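Local coordinates for binary enterotoxin of Clostridium perfringens component a (Clostridium perfringens, PDB 5WTZ), which probably transfers ADP-ribose from NAD+ to actin, as the enzymatic component of a binary, iota-like enterotoxin, at residues A[24-29]-A[86-91]; A[124-129]-A[191-196]; A[165-170]-A[184-189]. All blocks are in the same frame, centred on the assembly; numbering follows the deposited sequence.

Contact 1: A[24-29]-A[86-91]; sequences KKRKQV and SMLTKP
The guanidinium of Arg26 is the flat group of this contact, and the hydroxyl of Ser86 lies over one of its faces. Ser86 OG stands 3.2 Å from Arg26 NH2, yet the angle is poor and no hydrogen bond forms; the oxygen rests on the planar cation instead of meeting an N-H. At the edge, near the guanidinium plane, lies Met87 O, 4.4 Å from Arg26 NH2, while Ser86 O comes to 3.6 Å from Arg26 NH2. The methyl CD2 of Leu88 approaches obliquely, 4.0 Å from Arg26 NH2, and adds an apolar neighbour to the same nitrogen.

The Arg26 chain bends at chi3 (-52°), which turns the guanidinium toward the loop. Its polar demand is met elsewhere: NH1 donates to both Ala168 O and Ser170 OG, two bonds that restrain the rotation of the group beneath the serine. A water links the serine hydroxyl to the helix backbone. It lies 2.7 Å from Ser86 OG and gives a weak bond to Arg26 O, 3.5 Å away.

From helix 16-31 the arginine thus packs against the loop between helix 70-83 and strand 92-98 and is hydrogen-bonded to strand 168-171. Ser86 and Leu88 also pack on that strand, through Ala169 and Ala168, while Leu88 reaches Leu162 of strand 156-162, so the arginine sits where helix, loop and sheet edge converge.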
loop_
_atom_site.group_PDB
_atom_site.type_symbol
_atom_site.label_atom_id
_atom_site.label_comp_id
_atom_site.label_asym_id
_atom_site.label_seq_id
_atom_site.Cartn_x
_atom_site.Cartn_y
_atom_site.Cartn_z
ATOM N N LYS A 24 3.774 28.857 11.898
ATOM C CA LYS A 24 4.662 29.848 11.328
ATOM C C LYS A 24 6.063 29.763 11.843
ATOM O O LYS A 24 7.027 29.760 11.073
ATOM C CB LYS A 24 4.112 31.245 11.549
ATOM C CG LYS A 24 4.184 31.892 10.230
ATOM C CD LYS A 24 3.292 31.031 9.388
ATOM C CE LYS A 24 3.467 31.339 7.963
ATOM N NZ LYS A 24 4.791 30.865 7.450
ATOM N N LYS A 25 6.160 29.690 13.156
ATOM C CA LYS A 25 7.434 29.545 13.812
ATOM C C LYS A 25 8.109 28.277 13.390
ATOM O O LYS A 25 9.283 28.279 13.023
ATOM C CB LYS A 25 7.231 29.521 15.300
ATOM C CG LYS A 25 6.209 30.497 15.676
ATOM C CD LYS A 25 5.517 30.011 16.876
ATOM C CE LYS A 25 4.301 30.833 17.063
ATOM N NZ LYS A 25 3.738 30.606 18.380
ATOM N N ARG A 26 7.358 27.182 13.454
ATOM C CA ARG A 26 7.946 25.892 13.168
ATOM C C ARG A 26 8.359 25.860 11.703
ATOM O O ARG A 26 9.353 25.242 11.357
ATOM C CB ARG A 26 6.992 24.740 13.525
ATOM C CG ARG A 26 5.719 24.645 12.697
ATOM C CD ARG A 26 4.717 23.705 13.369
ATOM N NE ARG A 26 5.304 22.408 13.693
ATOM C CZ ARG A 26 5.318 21.354 12.882
ATOM N NH1 ARG A 26 4.771 21.428 11.675
ATOM N NH2 ARG A 26 5.877 20.216 13.282
ATOM N N LYS A 27 7.628 26.574 10.854
ATOM C CA LYS A 27 8.004 26.697 9.446
ATOM C C LYS A 27 9.345 27.417 9.277
ATOM O O LYS A 27 10.244 26.906 8.607
ATOM C CB LYS A 27 6.916 27.427 8.668
ATOM C CG LYS A 27 7.117 27.423 7.172
ATOM C CD LYS A 27 5.944 28.099 6.482
ATOM C CE LYS A 27 6.268 28.454 5.044
ATOM N NZ LYS A 27 6.116 29.914 4.805
ATOM N N GLN A 28 9.476 28.591 9.893
ATOM C CA GLN A 28 10.729 29.351 9.870
ATOM C C GLN A 28 11.919 28.561 10.411
ATOM O O GLN A 28 12.964 28.477 9.762
ATOM C CB GLN A 28 10.593 30.640 10.674
ATOM C CG GLN A 28 9.634 31.657 10.095
ATOM C CD GLN A 28 9.537 32.899 10.959
ATOM O OE1 GLN A 28 9.816 32.857 12.159
ATOM N NE2 GLN A 28 9.139 34.013 10.353
ATOM N N VAL A 29 11.756 28.000 11.606
ATOM C CA VAL A 29 12.821 27.243 12.257
ATOM C C VAL A 29 13.218 26.017 11.437
ATOM O O VAL A 29 14.400 25.660 11.365
ATOM C CB VAL A 29 12.410 26.789 13.680
ATOM C CG1 VAL A 29 13.509 25.955 14.312
ATOM C CG2 VAL A 29 12.086 27.987 14.560
ATOM N N SER A 86 11.152 17.904 11.265
ATOM C CA SER A 86 9.970 18.580 11.784
ATOM C C SER A 86 8.982 17.563 12.352
ATOM O O SER A 86 7.839 17.477 11.906
ATOM C CB SER A 86 9.306 19.415 10.681
ATOM O OG SER A 86 8.308 20.263 11.220
ATOM N N MET A 87 9.429 16.796 13.343
ATOM C CA MET A 87 8.589 15.770 13.951
ATOM C C MET A 87 7.639 16.341 15.003
ATOM O O MET A 87 8.003 17.237 15.761
ATOM C CB MET A 87 9.464 14.684 14.573
ATOM C CG MET A 87 10.326 13.954 13.567
ATOM S SD MET A 87 11.341 12.687 14.337
ATOM C CE MET A 87 11.863 11.774 12.885
ATOM N N LEU A 88 6.418 15.816 15.043
ATOM C CA LEU A 88 5.433 16.246 16.033
ATOM C C LEU A 88 5.898 15.931 17.452
ATOM O O LEU A 88 6.412 14.843 17.711
ATOM C CB LEU A 88 4.083 15.577 15.775
ATOM C CG LEU A 88 3.393 15.826 14.431
ATOM C CD1 LEU A 88 2.055 15.126 14.445
ATOM C CD2 LEU A 88 3.228 17.320 14.170
ATOM N N THR A 89 5.725 16.887 18.364
ATOM C CA THR A 89 6.100 16.688 19.765
ATOM C C THR A 89 5.024 15.885 20.492
ATOM O O THR A 89 5.278 15.246 21.510
ATOM C CB THR A 89 6.305 18.028 20.485
ATOM O OG1 THR A 89 5.094 18.791 20.416
ATOM C CG2 THR A 89 7.433 18.818 19.837
ATOM N N LYS A 90 3.819 15.929 19.941
ATOM C CA LYS A 90 2.659 15.270 20.512
ATOM C C LYS A 90 1.661 15.095 19.369
ATOM O O LYS A 90 1.828 15.722 18.318
ATOM C CB LYS A 90 2.068 16.097 21.657
ATOM C CG LYS A 90 1.488 17.433 21.228
ATOM C CD LYS A 90 1.711 18.487 22.299
ATOM C CE LYS A 90 0.701 19.620 22.198
ATOM N NZ LYS A 90 -0.595 19.268 22.863
ATOM N N PRO A 91 0.633 14.245 19.557
ATOM C CA PRO A 91 -0.331 14.016 18.475
ATOM C C PRO A 91 -0.942 15.277 17.855
ATOM O O PRO A 91 -1.158 16.289 18.537
ATOM C CB PRO A 91 -1.411 13.188 19.160
ATOM C CG PRO A 91 -0.649 12.388 20.143
ATOM C CD PRO A 91 0.372 13.348 20.696
HETATM O O HOH W 1 7.947 22.471 9.770
#

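Contact 2: A[124-129]-A[191-196]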
loop_
_atom_site.group_PDB
_atom_site.type_symbol
_atom_site.label_atom_id
_atom_site.label_comp_id
_atom_site.label_asym_id
_atom_site.label_seq_id
_atom_site.Cartn_x
_atom_site.Cartn_y
_atom_site.Cartn_z
ATOM N N ASN A 124 -23.770 2.690 4.694
ATOM C CA ASN A 124 -23.667 1.420 5.412
ATOM C C ASN A 124 -22.718 0.477 4.696
ATOM O O ASN A 124 -21.960 -0.242 5.330
ATOM C CB ASN A 124 -25.032 0.759 5.582
ATOM C CG ASN A 124 -25.758 1.252 6.812
ATOM O OD1 ASN A 124 -25.134 1.658 7.793
ATOM N ND2 ASN A 124 -27.082 1.250 6.756
ATOM N N ASN A 125 -22.758 0.483 3.371
ATOM C CA ASN A 125 -21.815 -0.311 2.605
ATOM C C ASN A 125 -20.399 0.219 2.789
ATOM O O ASN A 125 -19.435 -0.547 2.850
ATOM C CB ASN A 125 -22.200 -0.331 1.121
ATOM C CG ASN A 125 -23.456 -1.149 0.856
ATOM O OD1 ASN A 125 -23.795 -2.053 1.618
ATOM N ND2 ASN A 125 -24.136 -0.848 -0.235
ATOM N N PHE A 126 -20.287 1.537 2.893
ATOM C CA PHE A 126 -19.001 2.199 3.080
ATOM C C PHE A 126 -18.412 1.800 4.426
ATOM O O PHE A 126 -17.220 1.521 4.521
ATOM C CB PHE A 126 -19.164 3.720 2.974
ATOM C CG PHE A 126 -17.867 4.498 3.012
ATOM C CD1 PHE A 126 -16.905 4.347 2.022
ATOM C CD2 PHE A 126 -17.645 5.435 4.016
ATOM C CE1 PHE A 126 -15.715 5.094 2.054
ATOM C CE2 PHE A 126 -16.460 6.173 4.067
ATOM C CZ PHE A 126 -15.504 6.021 3.069
ATOM N N ALA A 127 -19.254 1.737 5.452
ATOM C CA ALA A 127 -18.824 1.279 6.776
ATOM C C ALA A 127 -18.160 -0.099 6.717
ATOM O O ALA A 127 -17.128 -0.326 7.345
ATOM C CB ALA A 127 -20.003 1.256 7.741
ATOM N N LYS A 128 -18.744 -1.017 5.951
ATOM C CA LYS A 128 -18.183 -2.346 5.849
ATOM C C LYS A 128 -16.869 -2.302 5.067
ATOM O O LYS A 128 -15.868 -2.915 5.477
ATOM C CB LYS A 128 -19.183 -3.301 5.189
ATOM C CG LYS A 128 -20.413 -3.582 6.039
ATOM C CD LYS A 128 -21.389 -4.525 5.340
ATOM C CE LYS A 128 -22.629 -4.794 6.196
ATOM N NZ LYS A 128 -22.306 -5.499 7.476
ATOM N N LYS A 129 -16.865 -1.557 3.964
ATOM C CA LYS A 129 -15.714 -1.502 3.073
ATOM C C LYS A 129 -14.458 -0.945 3.763
ATOM O O LYS A 129 -13.362 -1.462 3.542
ATOM C CB LYS A 129 -16.039 -0.672 1.828
ATOM C CG LYS A 129 -14.878 -0.547 0.844
ATOM C CD LYS A 129 -14.385 -1.919 0.368
ATOM C CE LYS A 129 -13.152 -1.797 -0.553
ATOM N NZ LYS A 129 -11.957 -1.177 0.095
ATOM N N THR A 191 -11.012 4.545 12.395
ATOM C CA THR A 191 -11.310 4.416 13.811
ATOM C C THR A 191 -12.734 4.852 14.114
ATOM O O THR A 191 -13.183 4.758 15.250
ATOM C CB THR A 191 -10.337 5.258 14.682
ATOM O OG1 THR A 191 -10.468 6.650 14.351
ATOM C CG2 THR A 191 -8.897 4.831 14.449
ATOM N N GLY A 192 -13.431 5.379 13.106
ATOM C CA GLY A 192 -14.810 5.809 13.291
ATOM C C GLY A 192 -15.421 6.333 12.005
ATOM O O GLY A 192 -14.697 6.717 11.084
ATOM N N LEU A 193 -16.753 6.359 11.948
ATOM C CA LEU A 193 -17.485 6.840 10.780
ATOM C C LEU A 193 -18.772 7.529 11.208
ATOM O O LEU A 193 -19.498 7.046 12.084
ATOM C CB LEU A 193 -17.800 5.692 9.807
ATOM C CG LEU A 193 -18.597 6.030 8.537
ATOM C CD1 LEU A 193 -17.757 6.766 7.469
ATOM C CD2 LEU A 193 -19.218 4.779 7.922
ATOM N N SER A 194 -19.041 8.674 10.590
ATOM C CA SER A 194 -20.208 9.470 10.899
ATOM C C SER A 194 -20.456 10.449 9.772
ATOM O O SER A 194 -19.595 10.667 8.921
ATOM C CB SER A 194 -20.027 10.218 12.218
ATOM O OG SER A 194 -18.934 11.113 12.133
ATOM N N ILE A 195 -21.642 11.034 9.764
ATOM C CA ILE A 195 -21.962 12.078 8.816
ATOM C C ILE A 195 -21.714 13.436 9.461
ATOM O O ILE A 195 -22.051 13.659 10.629
ATOM C CB ILE A 195 -23.419 11.971 8.330
ATOM C CG1 ILE A 195 -23.645 10.628 7.635
ATOM C CG2 ILE A 195 -23.757 13.106 7.388
ATOM C CD1 ILE A 195 -25.045 10.445 7.102
ATOM N N VAL A 196 -21.099 14.334 8.704
ATOM C CA VAL A 196 -20.828 15.682 9.178
ATOM C C VAL A 196 -21.390 16.656 8.159
ATOM O O VAL A 196 -21.252 16.453 6.950
ATOM C CB VAL A 196 -19.302 15.941 9.407
ATOM C CG1 VAL A 196 -18.497 15.809 8.111
ATOM C CG2 VAL A 196 -19.070 17.303 10.035
#
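Leu193 spreads its two methyl branches over neighbouring residues of helix 120-130, one branch to each. CD1 comes to the edge of the Phe126 ring, near its plane, and sits 3.7 Å from Phe126 CE2. Phe126 CD2 is equally near, at 3.7 Å from Leu193 CD1; the methyl therefore straddles one ring bond. The second branch, Leu193 CD2, lies 3.6 Å from the methyl of Ala127, CB, and almost as near to the CA that carries it.

Leu193 holds CG anti to its own backbone N (chi1 179°), which extends the fork from the strand to the helix. Phe126 takes the corresponding extended setting, chi1 -174°, and its ring reaches across to Val206 of strand 201-211 and meets Phe105 edge-to-face. Ile123 and Ile130 of the same helix also touch the leucine.

The contact thus lays helix 120-130 against strand 187-198 of the five-stranded mixed sheet in the N-terminal ADP-ribosyltransferase-like domain. Just before the leucine, Thr191 and Gly192 both face Asp207 in a classic beta bulge. No hydrogen bond or charge pair crosses between 124-129 and 191-196; helix and strand meet here through apolar carbon contacts alone, which give close van der Waals packing without a directional bond between the two segments.

Contact 3: A[165-170]-A[184-189]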
loop_
_atom_site.group_PDB
_atom_site.type_symbol
_atom_site.label_atom_id
_atom_site.label_comp_id
_atom_site.label_asym_id
_atom_site.label_seq_id
_atom_site.Cartn_x
_atom_site.Cartn_y
_atom_site.Cartn_z
ATOM N N ASN A 165 5.940 12.259 17.132
ATOM C CA ASN A 165 7.168 12.019 16.362
ATOM C C ASN A 165 6.956 11.757 14.873
ATOM O O ASN A 165 7.895 11.401 14.165
ATOM C CB ASN A 165 7.960 10.865 16.975
ATOM C CG ASN A 165 8.479 11.199 18.351
ATOM O OD1 ASN A 165 8.854 12.342 18.620
ATOM N ND2 ASN A 165 8.490 10.211 19.239
ATOM N N THR A 166 5.729 11.933 14.395
ATOM C CA THR A 166 5.471 11.895 12.957
ATOM C C THR A 166 6.183 13.064 12.289
ATOM O O THR A 166 6.027 14.191 12.722
ATOM C CB THR A 166 3.965 11.986 12.616
ATOM O OG1 THR A 166 3.250 10.926 13.255
ATOM C CG2 THR A 166 3.745 11.897 11.109
ATOM N N PRO A 167 6.970 12.790 11.240
ATOM C CA PRO A 167 7.503 13.855 10.393
ATOM C C PRO A 167 6.359 14.577 9.702
ATOM O O PRO A 167 5.693 13.983 8.855
ATOM C CB PRO A 167 8.380 13.104 9.388
ATOM C CG PRO A 167 8.673 11.804 10.036
ATOM C CD PRO A 167 7.424 11.469 10.788
ATOM N N ALA A 168 6.133 15.834 10.068
ATOM C CA ALA A 168 4.966 16.578 9.624
ATOM C C ALA A 168 5.309 18.056 9.576
ATOM O O ALA A 168 5.128 18.772 10.562
ATOM C CB ALA A 168 3.795 16.334 10.554
ATOM N N ALA A 169 5.815 18.512 8.437
ATOM C CA ALA A 169 6.336 19.872 8.331
ATOM C C ALA A 169 5.259 20.885 7.937
ATOM O O ALA A 169 4.386 20.591 7.113
ATOM C CB ALA A 169 7.483 19.906 7.339
ATOM N N SER A 170 5.325 22.072 8.539
ATOM C CA SER A 170 4.436 23.178 8.190
ATOM C C SER A 170 5.020 23.912 6.993
ATOM O O SER A 170 6.184 24.315 7.009
ATOM C CB SER A 170 4.244 24.141 9.368
ATOM O OG SER A 170 3.330 23.625 10.327
ATOM N N GLN A 184 6.669 9.935 3.612
ATOM C CA GLN A 184 6.293 8.695 2.953
ATOM C C GLN A 184 6.279 7.537 3.939
ATOM O O GLN A 184 6.894 7.623 5.002
ATOM C CB GLN A 184 7.268 8.365 1.819
ATOM C CG GLN A 184 7.018 9.061 0.498
ATOM C CD GLN A 184 7.831 8.438 -0.627
ATOM O OE1 GLN A 184 7.282 7.797 -1.524
ATOM N NE2 GLN A 184 9.146 8.613 -0.573
ATOM N N GLY A 185 5.578 6.462 3.580
ATOM C CA GLY A 185 5.651 5.204 4.305
ATOM C C GLY A 185 4.495 4.861 5.228
ATOM O O GLY A 185 4.538 3.846 5.923
ATOM N N TYR A 186 3.445 5.674 5.236
ATOM C CA TYR A 186 2.361 5.430 6.182
ATOM C C TYR A 186 1.102 4.863 5.549
ATOM O O TYR A 186 0.936 4.843 4.322
ATOM C CB TYR A 186 2.021 6.727 6.935
ATOM C CG TYR A 186 3.162 7.234 7.775
ATOM C CD1 TYR A 186 3.377 6.746 9.060
ATOM C CD2 TYR A 186 4.040 8.188 7.283
ATOM C CE1 TYR A 186 4.431 7.202 9.830
ATOM C CE2 TYR A 186 5.101 8.651 8.046
ATOM C CZ TYR A 186 5.290 8.155 9.317
ATOM O OH TYR A 186 6.339 8.613 10.080
ATOM N N SER A 187 0.214 4.398 6.419
ATOM C CA SER A 187 -1.093 3.919 6.018
ATOM C C SER A 187 -2.188 4.516 6.912
ATOM O O SER A 187 -1.914 5.042 7.993
ATOM C CB SER A 187 -1.145 2.390 6.079
ATOM O OG SER A 187 -0.012 1.798 5.442
ATOM N N LEU A 188 -3.423 4.414 6.442
ATOM C CA LEU A 188 -4.592 4.890 7.161
ATOM C C LEU A 188 -5.418 3.734 7.713
ATOM O O LEU A 188 -5.766 2.797 6.984
ATOM C CB LEU A 188 -5.439 5.761 6.223
ATOM C CG LEU A 188 -6.725 6.440 6.685
ATOM C CD1 LEU A 188 -7.014 7.585 5.744
ATOM C CD2 LEU A 188 -7.899 5.468 6.697
ATOM N N LYS A 189 -5.753 3.819 8.996
ATOM C CA LYS A 189 -6.620 2.843 9.662
ATOM C C LYS A 189 -7.827 3.542 10.261
ATOM O O LYS A 189 -7.686 4.365 11.184
ATOM C CB LYS A 189 -5.856 2.104 10.754
ATOM C CG LYS A 189 -6.671 1.059 11.477
ATOM C CD LYS A 189 -5.888 0.450 12.616
ATOM C CE LYS A 189 -6.646 -0.729 13.217
ATOM N NZ LYS A 189 -5.940 -1.253 14.404
#
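Tyr186 meets Pro167 with its phenolic end: the long axis of the tyrosine runs obliquely to the proline ring, and the hydroxyl leads. Tyr186 OH lies 3.1 Å from Pro167 CD, the ring methylene bonded to the proline nitrogen, which is a close approach for oxygen and carbon. The neighbouring methylene is less intimate, Pro167 CG being 4.0 Å from the same Tyr186 OH. Behind the hydroxyl the aromatic carbon CZ of Tyr186 stands 4.2 Å from Pro167 CD, so the apolar part of the contact is confined to the far end of the ring. Thr166, the residue before the proline, adds its methyl CG2, 4.3 Å from Tyr186 OH. Neither the proline nor the threonine sits squarely over the ring or at its edge.

Parts of two sheets come together here. Residues 165-170 lead into strand 168-171, an outermost strand of the three-stranded antiparallel sheet, whereas Tyr186 lies at the approach to strand 187-198 of the five-stranded mixed sheet. Two sheets packed against each other form the core of the ADP-ribosyltransferase fold, and the tyrosine packs on the loop that leads into the smaller one.

The setting of Tyr186, with CG anti to the carbonyl carbon (chi1 -63°), carries the ring across to the proline. Lys212 makes a cation-pi interaction with that ring, and Leu210 of strand 201-211 packs against both Tyr186 and Thr166. The threonine hydroxyl is engaged within its own loop, where Thr166 OG1 is hydrogen-bonded to Pro163 O.

Overall arrangement
All three contacts belong to the N-terminal ADP-ribosyltransferase-like domain, away from the NAD+ pocket, whose residues lie between 250 and 384 in the second domain. Contacts 1 and 3 are neighbours, with centres 13 Å apart, and they touch: Leu88 O is 2.7 Å from Asn165 N and Leu88 N is 2.9 Å from Thr166 O, a probable pair of backbone hydrogen bonds joining the two loops. Contacts 2 and 3 share strand 187-198 and draw on successive parts of it, though their centres are 23 Å apart. Contacts 1 and 2 do not touch: their centres are 32 Å apart and their nearest atoms about 12 Å.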